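Local coordinates for integron cassette protein (Vibrio cholerae, PDB 3G1J) that is of unknown function but is encoded by a mobile integron gene cassette and belongs to an uncharacterised family grouped with SH3-like barrels, at residues A[2-7]-A[41-46]; A[19-24]-A[37-42]. All coordinates share one frame; numbering follows the deposited sequence.

Interaction 1 of 2, residues A[2-7]-A[41-46]; sequences VDRDYL and RFLGSN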
loop_
_atom_site.group_PDB
_atom_site.type_symbol
_atom_site.label_atom_id
_atom_site.label_comp_id
_atom_site.label_asym_id
_atom_site.label_seq_id
_atom_site.Cartn_x
_atom_site.Cartn_y
_atom_site.Cartn_z
ATOM N N VAL A 2 -14.275 0.683 -0.944
ATOM C CA VAL A 2 -13.956 -0.106 -2.122
ATOM C C VAL A 2 -14.592 -1.495 -2.004
ATOM O O VAL A 2 -14.691 -2.063 -0.913
ATOM C CB VAL A 2 -12.425 -0.233 -2.309
ATOM C CG1 VAL A 2 -11.832 -1.118 -1.216
ATOM C CG2 VAL A 2 -12.094 -0.774 -3.696
ATOM N N ASP A 3 -15.040 -2.036 -3.127
ATOM C CA ASP A 3 -15.594 -3.384 -3.149
ATOM C C ASP A 3 -14.441 -4.381 -3.012
ATOM O O ASP A 3 -13.661 -4.569 -3.940
ATOM C CB ASP A 3 -16.377 -3.596 -4.454
ATOM C CG ASP A 3 -17.097 -4.927 -4.512
ATOM O OD1 ASP A 3 -16.803 -5.825 -3.694
ATOM O OD2 ASP A 3 -17.969 -5.065 -5.398
ATOM N N ARG A 4 -14.331 -5.011 -1.847
ATOM C CA ARG A 4 -13.217 -5.921 -1.559
ATOM C C ARG A 4 -13.130 -7.097 -2.525
ATOM O O ARG A 4 -12.046 -7.637 -2.751
ATOM C CB ARG A 4 -13.317 -6.469 -0.136
ATOM C CG ARG A 4 -13.510 -5.415 0.927
ATOM C CD ARG A 4 -12.209 -4.945 1.532
ATOM N NE ARG A 4 -12.477 -4.114 2.700
ATOM C CZ ARG A 4 -12.394 -4.539 3.959
ATOM N NH1 ARG A 4 -12.019 -5.789 4.222
ATOM N NH2 ARG A 4 -12.667 -3.705 4.957
ATOM N N ASP A 5 -14.268 -7.509 -3.073
ATOM C CA ASP A 5 -14.299 -8.649 -3.978
ATOM C C ASP A 5 -13.511 -8.412 -5.274
ATOM O O ASP A 5 -13.213 -9.361 -5.999
ATOM C CB ASP A 5 -15.744 -9.048 -4.303
ATOM C CG ASP A 5 -16.423 -9.787 -3.155
ATOM O OD1 ASP A 5 -15.767 -10.032 -2.119
ATOM O OD2 ASP A 5 -17.617 -10.128 -3.292
ATOM N N TYR A 6 -13.208 -7.149 -5.579
ATOM C CA TYR A 6 -12.409 -6.815 -6.756
ATOM C C TYR A 6 -10.917 -6.831 -6.463
ATOM O O TYR A 6 -10.108 -6.783 -7.387
ATOM C CB TYR A 6 -12.788 -5.435 -7.319
ATOM C CG TYR A 6 -14.046 -5.472 -8.148
ATOM C CD1 TYR A 6 -13.989 -5.611 -9.530
ATOM C CD2 TYR A 6 -15.293 -5.388 -7.548
ATOM C CE1 TYR A 6 -15.140 -5.655 -10.293
ATOM C CE2 TYR A 6 -16.445 -5.434 -8.295
ATOM C CZ TYR A 6 -16.370 -5.571 -9.667
ATOM O OH TYR A 6 -17.536 -5.616 -10.405
ATOM N N LEU A 7 -10.552 -6.916 -5.187
ATOM C CA LEU A 7 -9.149 -6.775 -4.799
ATOM C C LEU A 7 -8.364 -8.080 -4.790
ATOM O O LEU A 7 -8.889 -9.145 -4.455
ATOM C CB LEU A 7 -9.032 -6.128 -3.415
ATOM C CG LEU A 7 -9.601 -4.724 -3.183
ATOM C CD1 LEU A 7 -9.296 -4.274 -1.764
ATOM C CD2 LEU A 7 -9.090 -3.716 -4.203
ATOM N N ARG A 41 -3.933 -2.287 8.773
ATOM C CA ARG A 41 -4.249 -3.640 8.307
ATOM C C ARG A 41 -4.434 -3.681 6.781
ATOM O O ARG A 41 -5.204 -2.891 6.227
ATOM C CB ARG A 41 -5.499 -4.181 9.014
ATOM C CG ARG A 41 -5.962 -5.547 8.505
ATOM C CD ARG A 41 -6.955 -6.210 9.454
ATOM N NE ARG A 41 -7.992 -5.278 9.874
ATOM C CZ ARG A 41 -9.080 -5.004 9.162
ATOM N NH1 ARG A 41 -9.275 -5.595 7.992
ATOM N NH2 ARG A 41 -9.974 -4.138 9.621
ATOM N N PHE A 42 -3.737 -4.588 6.105
ATOM C CA PHE A 42 -3.872 -4.691 4.646
ATOM C C PHE A 42 -5.237 -5.260 4.247
ATOM O O PHE A 42 -5.684 -6.273 4.785
ATOM C CB PHE A 42 -2.749 -5.542 4.039
ATOM C CG PHE A 42 -2.702 -5.523 2.530
ATOM C CD1 PHE A 42 -2.615 -4.319 1.839
ATOM C CD2 PHE A 42 -2.709 -6.708 1.798
ATOM C CE1 PHE A 42 -2.543 -4.301 0.446
ATOM C CE2 PHE A 42 -2.651 -6.697 0.415
ATOM C CZ PHE A 42 -2.561 -5.489 -0.269
ATOM N N LEU A 43 -5.887 -4.610 3.291
ATOM C CA LEU A 43 -7.179 -5.066 2.787
ATOM C C LEU A 43 -7.069 -5.744 1.419
ATOM O O LEU A 43 -7.870 -6.617 1.084
ATOM C CB LEU A 43 -8.139 -3.880 2.682
ATOM C CG LEU A 43 -8.336 -3.040 3.940
ATOM C CD1 LEU A 43 -9.337 -1.948 3.622
ATOM C CD2 LEU A 43 -8.803 -3.897 5.120
ATOM N N GLY A 44 -6.104 -5.313 0.612
ATOM C CA GLY A 44 -5.908 -5.883 -0.715
ATOM C C GLY A 44 -5.420 -4.837 -1.700
ATOM O O GLY A 44 -5.361 -3.660 -1.361
ATOM N N SER A 45 -5.101 -5.255 -2.923
ATOM C CA SER A 45 -4.540 -4.349 -3.906
ATOM C C SER A 45 -5.248 -4.445 -5.258
ATOM O O SER A 45 -5.942 -5.421 -5.558
ATOM C CB SER A 45 -3.065 -4.683 -4.112
ATOM O OG SER A 45 -2.925 -5.957 -4.731
ATOM N N ASN A 46 -5.046 -3.425 -6.080
ATOM C CA ASN A 46 -5.461 -3.477 -7.467
ATOM C C ASN A 46 -4.433 -2.784 -8.345
ATOM O O ASN A 46 -3.906 -1.738 -7.969
ATOM C CB ASN A 46 -6.829 -2.827 -7.651
ATOM C CG ASN A 46 -7.335 -2.961 -9.066
ATOM O OD1 ASN A 46 -7.373 -4.058 -9.620
ATOM N ND2 ASN A 46 -7.711 -1.843 -9.667
HETATM O O HOH W 1 -10.115 -7.641 2.614
HETATM O O HOH W 2 -7.500 -6.557 -8.311
#

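Interaction 2 of 2, residues A[19-24]-A[37-42]; sequences CYKVVR and GDVMRF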
loop_
_atom_site.group_PDB
_atom_site.type_symbol
_atom_site.label_atom_id
_atom_site.label_comp_id
_atom_site.label_asym_id
_atom_site.label_seq_id
_atom_site.Cartn_x
_atom_site.Cartn_y
_atom_site.Cartn_z
ATOM N N CYS A 19 -1.627 -7.183 9.807
ATOM C CA CYS A 19 -1.281 -5.818 10.190
ATOM C C CYS A 19 0.185 -5.525 9.943
ATOM O O CYS A 19 1.028 -6.407 10.095
ATOM C CB CYS A 19 -1.602 -5.566 11.655
ATOM S SG CYS A 19 -3.359 -5.349 11.990
ATOM N N TYR A 20 0.477 -4.276 9.577
ATOM C CA TYR A 20 1.838 -3.851 9.234
ATOM C C TYR A 20 2.221 -2.539 9.915
ATOM O O TYR A 20 1.410 -1.630 10.023
ATOM C CB TYR A 20 1.996 -3.713 7.705
ATOM C CG TYR A 20 1.796 -5.031 7.008
ATOM C CD1 TYR A 20 0.512 -5.498 6.734
ATOM C CD2 TYR A 20 2.880 -5.848 6.694
ATOM C CE1 TYR A 20 0.311 -6.729 6.143
ATOM C CE2 TYR A 20 2.695 -7.073 6.098
ATOM C CZ TYR A 20 1.406 -7.516 5.832
ATOM O OH TYR A 20 1.205 -8.741 5.244
ATOM N N LYS A 21 3.471 -2.457 10.369
ATOM C CA LYS A 21 4.056 -1.220 10.837
ATOM C C LYS A 21 4.787 -0.554 9.683
ATOM O O LYS A 21 5.520 -1.216 8.938
ATOM C CB LYS A 21 5.075 -1.539 11.938
ATOM C CG LYS A 21 5.696 -0.320 12.616
ATOM C CD LYS A 21 6.831 -0.735 13.552
ATOM C CE LYS A 21 7.677 0.465 13.955
ATOM N NZ LYS A 21 8.754 0.123 14.931
ATOM N N VAL A 22 4.614 0.752 9.529
ATOM C CA VAL A 22 5.425 1.476 8.558
ATOM C C VAL A 22 6.841 1.606 9.117
ATOM O O VAL A 22 7.022 2.158 10.201
ATOM C CB VAL A 22 4.823 2.854 8.262
ATOM C CG1 VAL A 22 5.756 3.676 7.381
ATOM C CG2 VAL A 22 3.439 2.669 7.590
ATOM N N VAL A 23 7.833 1.064 8.410
ATOM C CA VAL A 23 9.212 1.132 8.907
ATOM C C VAL A 23 10.117 2.126 8.178
ATOM O O VAL A 23 11.270 2.323 8.565
ATOM C CB VAL A 23 9.896 -0.250 8.996
ATOM C CG1 VAL A 23 9.266 -1.089 10.094
ATOM C CG2 VAL A 23 9.859 -0.968 7.663
ATOM N N ARG A 24 9.596 2.749 7.127
ATOM C CA ARG A 24 10.242 3.927 6.568
ATOM C C ARG A 24 9.155 4.874 6.111
ATOM O O ARG A 24 8.258 4.471 5.362
ATOM C CB ARG A 24 11.167 3.609 5.390
ATOM C CG ARG A 24 12.003 4.832 4.974
ATOM C CD ARG A 24 12.760 4.684 3.652
ATOM N NE ARG A 24 13.532 3.453 3.590
ATOM C CZ ARG A 24 14.524 3.240 2.734
ATOM N NH1 ARG A 24 14.904 4.201 1.895
ATOM N NH2 ARG A 24 15.148 2.068 2.739
ATOM N N GLY A 37 6.193 4.115 12.087
ATOM C CA GLY A 37 5.507 3.815 13.333
ATOM C C GLY A 37 4.008 3.602 13.173
ATOM O O GLY A 37 3.361 2.986 14.023
ATOM N N ASP A 38 3.450 4.135 12.093
ATOM C CA ASP A 38 2.047 3.904 11.764
ATOM C C ASP A 38 1.773 2.418 11.619
ATOM O O ASP A 38 2.604 1.685 11.095
ATOM C CB ASP A 38 1.697 4.596 10.451
ATOM C CG ASP A 38 1.079 5.945 10.658
ATOM O OD1 ASP A 38 1.334 6.554 11.721
ATOM O OD2 ASP A 38 0.335 6.388 9.756
ATOM N N VAL A 39 0.598 1.979 12.063
ATOM C CA VAL A 39 0.190 0.588 11.898
ATOM C C VAL A 39 -1.158 0.503 11.184
ATOM O O VAL A 39 -2.099 1.201 11.544
ATOM C CB VAL A 39 0.095 -0.128 13.245
ATOM C CG1 VAL A 39 -0.417 -1.545 13.052
ATOM C CG2 VAL A 39 1.459 -0.130 13.943
HETATM N N MSE A 40 -1.228 -0.336 10.155
HETATM C CA MSE A 40 -2.424 -0.450 9.313
HETATM C C MSE A 40 -2.668 -1.906 8.949
HETATM O O MSE A 40 -1.719 -2.672 8.789
HETATM C CB MSE A 40 -2.231 0.331 8.004
HETATM C CG MSE A 40 -1.720 1.741 8.176
HETATM SE SE MSE A 40 -1.936 2.832 6.581
HETATM C CE MSE A 40 -0.571 1.972 5.353
ATOM N N ARG A 41 -3.933 -2.287 8.773
ATOM C CA ARG A 41 -4.249 -3.640 8.307
ATOM C C ARG A 41 -4.434 -3.681 6.781
ATOM O O ARG A 41 -5.204 -2.891 6.227
ATOM C CB ARG A 41 -5.499 -4.181 9.014
ATOM C CG ARG A 41 -5.962 -5.547 8.505
ATOM C CD ARG A 41 -6.955 -6.210 9.454
ATOM N NE ARG A 41 -7.992 -5.278 9.874
ATOM C CZ ARG A 41 -9.080 -5.004 9.162
ATOM N NH1 ARG A 41 -9.275 -5.595 7.992
ATOM N NH2 ARG A 41 -9.974 -4.138 9.621
ATOM N N PHE A 42 -3.737 -4.588 6.105
ATOM C CA PHE A 42 -3.872 -4.691 4.646
ATOM C C PHE A 42 -5.237 -5.260 4.247
ATOM O O PHE A 42 -5.684 -6.273 4.785
ATOM C CB PHE A 42 -2.749 -5.542 4.039
ATOM C CG PHE A 42 -2.702 -5.523 2.530
ATOM C CD1 PHE A 42 -2.615 -4.319 1.839
ATOM C CD2 PHE A 42 -2.709 -6.708 1.798
ATOM C CE1 PHE A 42 -2.543 -4.301 0.446
ATOM C CE2 PHE A 42 -2.651 -6.697 0.415
ATOM C CZ PHE A 42 -2.561 -5.489 -0.269
#

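Interaction 1 of 2, residues A[2-7]-A[41-46]
The N-terminal loop 2-7, with one short 3-10 turn at 4-6, lies across strand 41-46 without any direct hydrogen bond; the closest CA pair is L7 and S45 at 5.3 Å, and L7 CA makes a CA-H...O contact with the O of S45 at 3.6 Å. The turn is held from inside. The backbone N of Y6 and that of L7 bond to the carbonyls of D3 and R4. D3 OD1 also takes the N-H of D5, which makes an Asx turn.

L7 and L43 bury the most surface. L7 lays its two methyls along the strand backbone. CD1 rests 3.9 Å from the CA of G44, and CD2 rests 3.8 Å from the O of S45. G44 has phi 146° and psi 175°, a conformation that glycine adopts readily. With no side chain there, L7 CD1 can come down on its CA.

R4 reaches L43 with its end. Its chain bends at chi2 (-93°), which brings one face of the guanidinium against the L43 methyls. L43 CD2 sits over this face, off centre toward the rim, 3.8 Å from R4 CZ. R4 NH1 donates to a water, and that water donates to the O of L43 at 2.9 Å. R41 NH1 lies 4.7 Å from R4 NH1, so two like charges are near each other. At the far end a second water lies 2.8 Å from both Y6 O and N46 OD1 and can bridge them.

L43 and G44 form a classic beta bulge facing F57 on strand 53-60. V2 and L7 also touch F57. The loop therefore packs beside the 39-48 and 53-60 pair, just before strand 10-11.

Interaction 2 of 2, residues A[19-24]-A[37-42]
Strands 19-22 and 39-42 are antiparallel neighbours in the five-stranded sheet of a small beta protein, consistent with the SH3-like grouping of its family. The segment axes approach to 4.5 Å at 141°, so the pair is clearly twisted. Y20 and M40 form a hydrogen-bonded pair. C19 with R41 and K21 with V39 form non-hydrogen-bonded pairs. The ladder continues past K21 through V22 N to D38 O, a bond of 2.7 Å that runs nearly along the C=O axis.

The packed face carries Y20 and M40, both buried. Y20 has CG anti to its carbonyl carbon (chi1 -63°), which turns the ring toward the F42 end of the partner strand. There CE1 meets F42 CB at 3.9 Å, and the Y20 ring and the F42 side chain slant past each other. The carbonyl O of M40 lies at the ring edge, near its plane. The Y20 hydroxyl bonds to K15 N. L14 touches both aromatic residues, and F58 touches M40 and meets the F42 ring. F87 of strand 87-89 touches V22 and M40.

The other face is looser and more open to solvent. It carries C19, K21, V39 and R41. C19 SG lies 3.8 Å from R41 CB, while the R41 chain bends at chi3 and its guanidinium swings off from C19. K21 is extended, with CG anti to the backbone N, and its CE passes 4.0 Å from G37 CA. V39 sets CG1 anti to its own N and 3.5 Å from the O of Y20.

V22 and D38 run alongside each other, with V22 CG2 3.9 Å from D38 CB. The last rung is nearly straight: G37 N donates to V22 O at 2.8 Å, with an angle of 172° at the hydrogen.

How the interactions relate
Interactions 1 and 2 both use strand 39-48 and share R41 and F42. Their centres are about 16 Å apart. Interaction 2 is a sheet pairing, built on direct backbone hydrogen bonds to strand 19-22. Interaction 1 covers another part of the same strand with a loop and relies on leucine packing, a guanidinium face and bridging waters. Both are partly buried. In interaction 1 the buried residues all come from the strand, while in interaction 2 both strands supply them. R41 is in both segment pairs, but it touches the partner segment only in interaction 2. F42 meets strand 19-22 through its CB, while its ring turns away from that strand and lies under the N of G44.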